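Local atomic coordinates of uncharacterized protein (Bacteroides ovatus CL02T12C04, PDB entry 6PTM), a protein that probably hydrolyses carrageenan-derived oligosaccharides as an exo-acting glycoside hydrolase of family 42. Residues Val170-Tyr184 and Leu501-Glu513. Sequence-based numbering, arbitrary orientation.
Sequences VFLADWTWKPRIKEY and LTATQTWYWCRRE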
loop_
_atom_site.group_PDB
_atom_site.type_symbol
_atom_site.label_atom_id
_atom_site.label_comp_id
_atom_site.label_asym_id
_atom_site.label_seq_id
_atom_site.Cartn_x
_atom_site.Cartn_y
_atom_site.Cartn_z
ATOM N N VAL A 170 -14.870 9.286 -3.662
ATOM C CA VAL A 170 -14.867 8.959 -2.216
ATOM C C VAL A 170 -13.699 8.001 -1.930
ATOM O O VAL A 170 -13.106 7.442 -2.880
ATOM C CB VAL A 170 -16.217 8.399 -1.730
ATOM C CG1 VAL A 170 -17.323 9.425 -1.876
ATOM C CG2 VAL A 170 -16.601 7.096 -2.422
ATOM N N PHE A 171 -13.395 7.853 -0.655
ATOM C CA PHE A 171 -12.357 6.967 -0.097
ATOM C C PHE A 171 -13.015 6.036 0.921
ATOM O O PHE A 171 -13.759 6.519 1.785
ATOM C CB PHE A 171 -11.219 7.827 0.463
ATOM C CG PHE A 171 -10.691 8.807 -0.561
ATOM C CD1 PHE A 171 -9.953 8.358 -1.655
ATOM C CD2 PHE A 171 -10.981 10.160 -0.472
ATOM C CE1 PHE A 171 -9.512 9.243 -2.629
ATOM C CE2 PHE A 171 -10.568 11.033 -1.463
ATOM C CZ PHE A 171 -9.831 10.576 -2.530
ATOM N N LEU A 172 -12.689 4.746 0.862
ATOM C CA LEU A 172 -13.395 3.701 1.635
ATOM C C LEU A 172 -12.486 3.087 2.711
ATOM O O LEU A 172 -11.297 2.777 2.431
ATOM C CB LEU A 172 -13.938 2.630 0.694
ATOM C CG LEU A 172 -14.942 3.093 -0.368
ATOM C CD1 LEU A 172 -15.536 1.862 -1.072
ATOM C CD2 LEU A 172 -16.054 4.012 0.183
ATOM N N ALA A 173 -13.052 2.868 3.892
ATOM C CA ALA A 173 -12.401 2.101 4.977
ATOM C C ALA A 173 -13.382 1.072 5.524
ATOM O O ALA A 173 -14.541 1.447 5.817
ATOM C CB ALA A 173 -11.940 3.020 6.061
ATOM N N ASP A 174 -12.933 -0.171 5.635
ATOM C CA ASP A 174 -13.592 -1.245 6.418
ATOM C C ASP A 174 -12.504 -2.044 7.172
ATOM O O ASP A 174 -11.359 -1.611 7.230
ATOM C CB ASP A 174 -14.483 -2.113 5.522
ATOM C CG ASP A 174 -15.642 -2.768 6.266
ATOM O OD1 ASP A 174 -16.719 -2.919 5.677
ATOM O OD2 ASP A 174 -15.436 -3.182 7.414
ATOM N N TRP A 175 -12.857 -3.174 7.749
ATOM C CA TRP A 175 -11.987 -3.908 8.690
ATOM C C TRP A 175 -12.029 -5.400 8.371
ATOM O O TRP A 175 -13.114 -5.911 8.184
ATOM C CB TRP A 175 -12.457 -3.640 10.115
ATOM C CG TRP A 175 -12.464 -2.196 10.502
ATOM C CD1 TRP A 175 -13.483 -1.312 10.305
ATOM C CD2 TRP A 175 -11.404 -1.460 11.134
ATOM N NE1 TRP A 175 -13.106 -0.065 10.720
ATOM C CE2 TRP A 175 -11.856 -0.125 11.272
ATOM C CE3 TRP A 175 -10.117 -1.778 11.588
ATOM C CZ2 TRP A 175 -11.074 0.879 11.844
ATOM C CZ3 TRP A 175 -9.360 -0.790 12.196
ATOM C CH2 TRP A 175 -9.816 0.529 12.279
ATOM N N THR A 176 -10.876 -6.052 8.338
ATOM C CA THR A 176 -10.730 -7.511 8.156
ATOM C C THR A 176 -11.590 -8.270 9.202
ATOM O O THR A 176 -11.538 -7.923 10.398
ATOM C CB THR A 176 -9.239 -7.877 8.195
ATOM O OG1 THR A 176 -8.552 -6.976 7.311
ATOM C CG2 THR A 176 -9.021 -9.326 7.793
ATOM N N TRP A 177 -12.421 -9.207 8.727
ATOM C CA TRP A 177 -13.211 -10.189 9.530
ATOM C C TRP A 177 -14.304 -9.515 10.352
ATOM O O TRP A 177 -14.856 -10.216 11.204
ATOM C CB TRP A 177 -12.319 -11.006 10.479
ATOM C CG TRP A 177 -11.329 -11.896 9.801
ATOM C CD1 TRP A 177 -11.369 -12.358 8.514
ATOM C CD2 TRP A 177 -10.131 -12.428 10.393
ATOM N NE1 TRP A 177 -10.269 -13.144 8.271
ATOM C CE2 TRP A 177 -9.495 -13.210 9.404
ATOM C CE3 TRP A 177 -9.549 -12.342 11.663
ATOM C CZ2 TRP A 177 -8.292 -13.873 9.642
ATOM C CZ3 TRP A 177 -8.356 -12.997 11.895
ATOM C CH2 TRP A 177 -7.733 -13.743 10.894
ATOM N N LYS A 178 -14.577 -8.220 10.164
ATOM C CA LYS A 178 -15.658 -7.507 10.897
ATOM C C LYS A 178 -16.981 -8.220 10.644
ATOM O O LYS A 178 -17.374 -8.452 9.497
ATOM C CB LYS A 178 -15.820 -6.054 10.445
ATOM C CG LYS A 178 -16.808 -5.224 11.265
ATOM C CD LYS A 178 -17.045 -3.876 10.649
ATOM C CE LYS A 178 -17.836 -3.993 9.353
ATOM N NZ LYS A 178 -17.912 -2.691 8.656
ATOM N N PRO A 179 -17.741 -8.567 11.702
ATOM C CA PRO A 179 -19.059 -9.178 11.488
ATOM C C PRO A 179 -19.937 -8.242 10.650
ATOM O O PRO A 179 -19.957 -7.045 10.910
ATOM C CB PRO A 179 -19.602 -9.376 12.909
ATOM C CG PRO A 179 -18.333 -9.486 13.744
ATOM C CD PRO A 179 -17.377 -8.479 13.126
ATOM N N ARG A 180 -20.618 -8.802 9.652
ATOM C CA ARG A 180 -21.421 -8.046 8.661
ATOM C C ARG A 180 -22.828 -7.895 9.238
ATOM O O ARG A 180 -23.739 -8.554 8.763
ATOM C CB ARG A 180 -21.365 -8.783 7.320
ATOM C CG ARG A 180 -19.943 -8.964 6.793
ATOM C CD ARG A 180 -19.537 -7.838 5.867
ATOM N NE ARG A 180 -20.517 -7.707 4.790
ATOM C CZ ARG A 180 -20.974 -6.564 4.281
ATOM N NH1 ARG A 180 -20.539 -5.390 4.723
ATOM N NH2 ARG A 180 -21.884 -6.612 3.323
ATOM N N ILE A 181 -22.963 -7.112 10.298
ATOM C CA ILE A 181 -24.270 -6.880 10.965
ATOM C C ILE A 181 -24.608 -5.390 10.862
ATOM O O ILE A 181 -23.681 -4.538 10.787
ATOM C CB ILE A 181 -24.245 -7.399 12.410
ATOM C CG1 ILE A 181 -23.205 -6.673 13.261
ATOM C CG2 ILE A 181 -24.037 -8.916 12.437
ATOM C CD1 ILE A 181 -23.464 -6.784 14.725
ATOM N N LYS A 182 -25.897 -5.074 10.871
ATOM C CA LYS A 182 -26.381 -3.679 10.762
ATOM C C LYS A 182 -25.551 -2.729 11.655
ATOM O O LYS A 182 -25.116 -1.651 11.125
ATOM C CB LYS A 182 -27.879 -3.603 11.059
ATOM C CG LYS A 182 -28.508 -2.324 10.524
ATOM C CD LYS A 182 -29.819 -2.527 9.759
ATOM C CE LYS A 182 -31.037 -2.384 10.645
ATOM N NZ LYS A 182 -31.067 -1.043 11.285
ATOM N N GLU A 183 -25.336 -3.075 12.935
ATOM C CA GLU A 183 -24.672 -2.209 13.958
ATOM C C GLU A 183 -23.274 -1.786 13.453
ATOM O O GLU A 183 -22.878 -0.642 13.744
ATOM C CB GLU A 183 -24.618 -2.895 15.341
ATOM C CG GLU A 183 -24.419 -1.918 16.518
ATOM C CD GLU A 183 -23.999 -2.442 17.906
ATOM O OE1 GLU A 183 -23.704 -3.673 18.038
ATOM O OE2 GLU A 183 -23.960 -1.609 18.893
ATOM N N TYR A 184 -22.581 -2.643 12.687
ATOM C CA TYR A 184 -21.161 -2.471 12.270
ATOM C C TYR A 184 -21.046 -1.932 10.827
ATOM O O TYR A 184 -19.966 -1.456 10.480
ATOM C CB TYR A 184 -20.400 -3.792 12.433
ATOM C CG TYR A 184 -20.270 -4.339 13.843
ATOM C CD1 TYR A 184 -20.686 -3.637 14.963
ATOM C CD2 TYR A 184 -19.705 -5.588 14.063
ATOM C CE1 TYR A 184 -20.578 -4.168 16.248
ATOM C CE2 TYR A 184 -19.586 -6.136 15.332
ATOM C CZ TYR A 184 -20.035 -5.428 16.436
ATOM O OH TYR A 184 -19.906 -5.950 17.689
ATOM N N LEU A 501 -3.707 5.886 -2.213
ATOM C CA LEU A 501 -4.642 4.923 -1.587
ATOM C C LEU A 501 -6.098 5.372 -1.768
ATOM O O LEU A 501 -6.451 6.523 -1.405
ATOM C CB LEU A 501 -4.301 4.800 -0.111
ATOM C CG LEU A 501 -5.163 3.826 0.685
ATOM C CD1 LEU A 501 -5.052 2.410 0.103
ATOM C CD2 LEU A 501 -4.700 3.869 2.131
ATOM N N THR A 502 -6.938 4.439 -2.212
ATOM C CA THR A 502 -8.369 4.707 -2.503
ATOM C C THR A 502 -9.260 3.985 -1.497
ATOM O O THR A 502 -10.282 4.536 -1.121
ATOM C CB THR A 502 -8.791 4.315 -3.925
ATOM O OG1 THR A 502 -7.729 4.483 -4.861
ATOM C CG2 THR A 502 -9.982 5.139 -4.363
ATOM N N ALA A 503 -8.922 2.765 -1.120
ATOM C CA ALA A 503 -9.761 1.933 -0.242
ATOM C C ALA A 503 -8.851 1.068 0.600
ATOM O O ALA A 503 -7.808 0.648 0.092
ATOM C CB ALA A 503 -10.684 1.091 -1.068
ATOM N N THR A 504 -9.287 0.767 1.814
ATOM C CA THR A 504 -8.531 -0.046 2.790
ATOM C C THR A 504 -9.488 -0.982 3.516
ATOM O O THR A 504 -10.490 -0.493 4.064
ATOM C CB THR A 504 -7.794 0.793 3.830
ATOM O OG1 THR A 504 -7.046 1.780 3.116
ATOM C CG2 THR A 504 -6.897 -0.071 4.690
ATOM N N GLN A 505 -9.170 -2.277 3.514
ATOM C CA GLN A 505 -9.714 -3.218 4.518
ATOM C C GLN A 505 -8.643 -3.292 5.598
ATOM O O GLN A 505 -7.615 -3.938 5.312
ATOM C CB GLN A 505 -10.018 -4.587 3.917
ATOM C CG GLN A 505 -10.733 -5.469 4.928
ATOM C CD GLN A 505 -11.097 -6.825 4.390
ATOM O OE1 GLN A 505 -10.334 -7.462 3.662
ATOM N NE2 GLN A 505 -12.284 -7.259 4.747
ATOM N N THR A 506 -8.831 -2.631 6.745
ATOM C CA THR A 506 -7.768 -2.486 7.771
ATOM C C THR A 506 -7.670 -3.764 8.626
ATOM O O THR A 506 -8.727 -4.300 9.024
ATOM C CB THR A 506 -7.985 -1.249 8.639
ATOM O OG1 THR A 506 -8.047 -0.086 7.797
ATOM C CG2 THR A 506 -6.915 -1.142 9.707
ATOM N N TRP A 507 -6.450 -4.227 8.894
ATOM C CA TRP A 507 -6.184 -5.309 9.891
ATOM C C TRP A 507 -6.323 -4.738 11.308
ATOM O O TRP A 507 -5.575 -3.837 11.673
ATOM C CB TRP A 507 -4.782 -5.891 9.676
ATOM C CG TRP A 507 -4.382 -6.958 10.654
ATOM C CD1 TRP A 507 -3.681 -6.778 11.813
ATOM C CD2 TRP A 507 -4.647 -8.377 10.563
ATOM N NE1 TRP A 507 -3.486 -7.980 12.439
ATOM C CE2 TRP A 507 -4.070 -8.976 11.705
ATOM C CE3 TRP A 507 -5.318 -9.205 9.647
ATOM C CZ2 TRP A 507 -4.094 -10.357 11.919
ATOM C CZ3 TRP A 507 -5.339 -10.573 9.858
ATOM C CH2 TRP A 507 -4.747 -11.134 10.987
ATOM N N TYR A 508 -7.273 -5.217 12.130
ATOM C CA TYR A 508 -8.344 -6.167 11.815
ATOM C C TYR A 508 -9.424 -6.114 12.911
ATOM O O TYR A 508 -9.160 -5.680 14.024
ATOM C CB TYR A 508 -7.888 -7.629 11.675
ATOM C CG TYR A 508 -7.321 -8.328 12.897
ATOM C CD1 TYR A 508 -7.408 -9.712 13.016
ATOM C CD2 TYR A 508 -6.625 -7.641 13.887
ATOM C CE1 TYR A 508 -6.845 -10.391 14.091
ATOM C CE2 TYR A 508 -6.072 -8.302 14.971
ATOM C CZ TYR A 508 -6.165 -9.683 15.071
ATOM O OH TYR A 508 -5.588 -10.322 16.138
ATOM N N TRP A 509 -10.641 -6.518 12.569
ATOM C CA TRP A 509 -11.788 -6.494 13.509
ATOM C C TRP A 509 -12.089 -7.932 13.917
ATOM O O TRP A 509 -13.024 -8.548 13.372
ATOM C CB TRP A 509 -12.984 -5.792 12.891
ATOM C CG TRP A 509 -14.094 -5.446 13.843
ATOM C CD1 TRP A 509 -14.816 -6.278 14.654
ATOM C CD2 TRP A 509 -14.671 -4.135 13.996
ATOM N NE1 TRP A 509 -15.796 -5.572 15.309
ATOM C CE2 TRP A 509 -15.740 -4.260 14.917
ATOM C CE3 TRP A 509 -14.384 -2.879 13.433
ATOM C CZ2 TRP A 509 -16.518 -3.166 15.288
ATOM C CZ3 TRP A 509 -15.154 -1.800 13.807
ATOM C CH2 TRP A 509 -16.206 -1.948 14.717
ATOM N N CYS A 510 -11.251 -8.440 14.809
ATOM C CA CYS A 510 -11.301 -9.841 15.281
ATOM C C CYS A 510 -12.358 -9.986 16.386
ATOM O O CYS A 510 -12.722 -11.130 16.659
ATOM C CB CYS A 510 -9.932 -10.292 15.771
ATOM S SG CYS A 510 -9.805 -12.094 15.852
ATOM N N ARG A 511 -12.825 -8.882 16.990
ATOM C CA ARG A 511 -13.956 -8.869 17.962
ATOM C C ARG A 511 -15.215 -9.481 17.342
ATOM O O ARG A 511 -15.589 -9.101 16.216
ATOM C CB ARG A 511 -14.285 -7.436 18.380
ATOM C CG ARG A 511 -13.262 -6.808 19.313
ATOM C CD ARG A 511 -13.589 -7.075 20.789
ATOM N NE ARG A 511 -12.829 -6.156 21.631
ATOM C CZ ARG A 511 -12.812 -6.160 22.962
ATOM N NH1 ARG A 511 -13.511 -7.053 23.638
ATOM N NH2 ARG A 511 -12.145 -5.217 23.604
ATOM N N ARG A 512 -15.875 -10.371 18.073
ATOM C CA ARG A 512 -17.213 -10.887 17.695
ATOM C C ARG A 512 -18.236 -9.905 18.270
ATOM O O ARG A 512 -17.831 -9.017 19.091
ATOM C CB ARG A 512 -17.428 -12.334 18.179
ATOM C CG ARG A 512 -16.402 -13.353 17.693
ATOM C CD ARG A 512 -16.270 -13.482 16.168
ATOM N NE ARG A 512 -15.485 -12.419 15.524
ATOM C CZ ARG A 512 -15.399 -12.167 14.203
ATOM N NH1 ARG A 512 -16.030 -12.937 13.324
ATOM N NH2 ARG A 512 -14.680 -11.127 13.780
ATOM N N GLU A 513 -19.507 -10.048 17.881
ATOM C CA GLU A 513 -20.586 -9.138 18.357
ATOM C C GLU A 513 -20.638 -9.133 19.896
ATOM O O GLU A 513 -20.870 -8.040 20.478
ATOM C CB GLU A 513 -21.929 -9.539 17.745
ATOM C CG GLU A 513 -23.006 -8.471 17.905
ATOM C CD GLU A 513 -24.384 -8.865 17.396
ATOM O OE1 GLU A 513 -24.497 -9.916 16.742
ATOM O OE2 GLU A 513 -25.332 -8.114 17.643
HETATM O O HOH W 1 -8.558 3.973 2.591
HETATM O O HOH W 2 -10.482 0.668 8.469
HETATM O O HOH W 3 -21.478 -4.960 19.433
#
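Asp174 O is gripped twice. Thr506 N donates a nearly straight bond of 2.8 Å to it, and water 2 donates another. The same water is bonded to Thr506 OG1, which also bonds Tyr493, and sits over the Trp175 ring. Thr506 CB lies off-centre over that same ring face, with Thr506 CG2 3.5 Å from Trp175 CZ3. Strands 172-175 and 503-506 run parallel, their axes 14° apart. Backbone bonds alternate along them from Leu172 N to Thr176 N. The pairing is consistent with closure of the (beta/alpha)8 barrel expected of family 42, the first strand meeting the last. Beyond the strands, the peptide before Tyr508 is cis. Trp509 N then bonds Thr176 O at 2.7 Å, in the carbonyl plane. Trp509 has CG anti to its backbone N (chi1 -167°), which carries the indole in among three side chains. Its six-membered edge meets the face of Trp175 opposite Thr506, with CE3 3.6 Å from Trp175 CG. Lys178 CG rests on a Trp509 face, 3.7 Å from the five-membered centroid. The Lys178 chain runs on to a salt bridge between NZ and Asp174 OD2, and NZ also bonds Gly189 O. Tyr184 lies obliquely against the indole, whose NE1 has its polar partner in Tyr84. With an alanine here in place of Trp509, a gap would probably open between Trp175, Lys178 and Tyr184, and the Lys178 chain would be less firmly placed. Farther out, the edge of Trp507 points at the face of Trp177, planes at 60°. Arg512 NH2 donates to Trp177 O at 2.7 Å, from above the carbonyl plane, while Pro179 CG covers one guanidinium face.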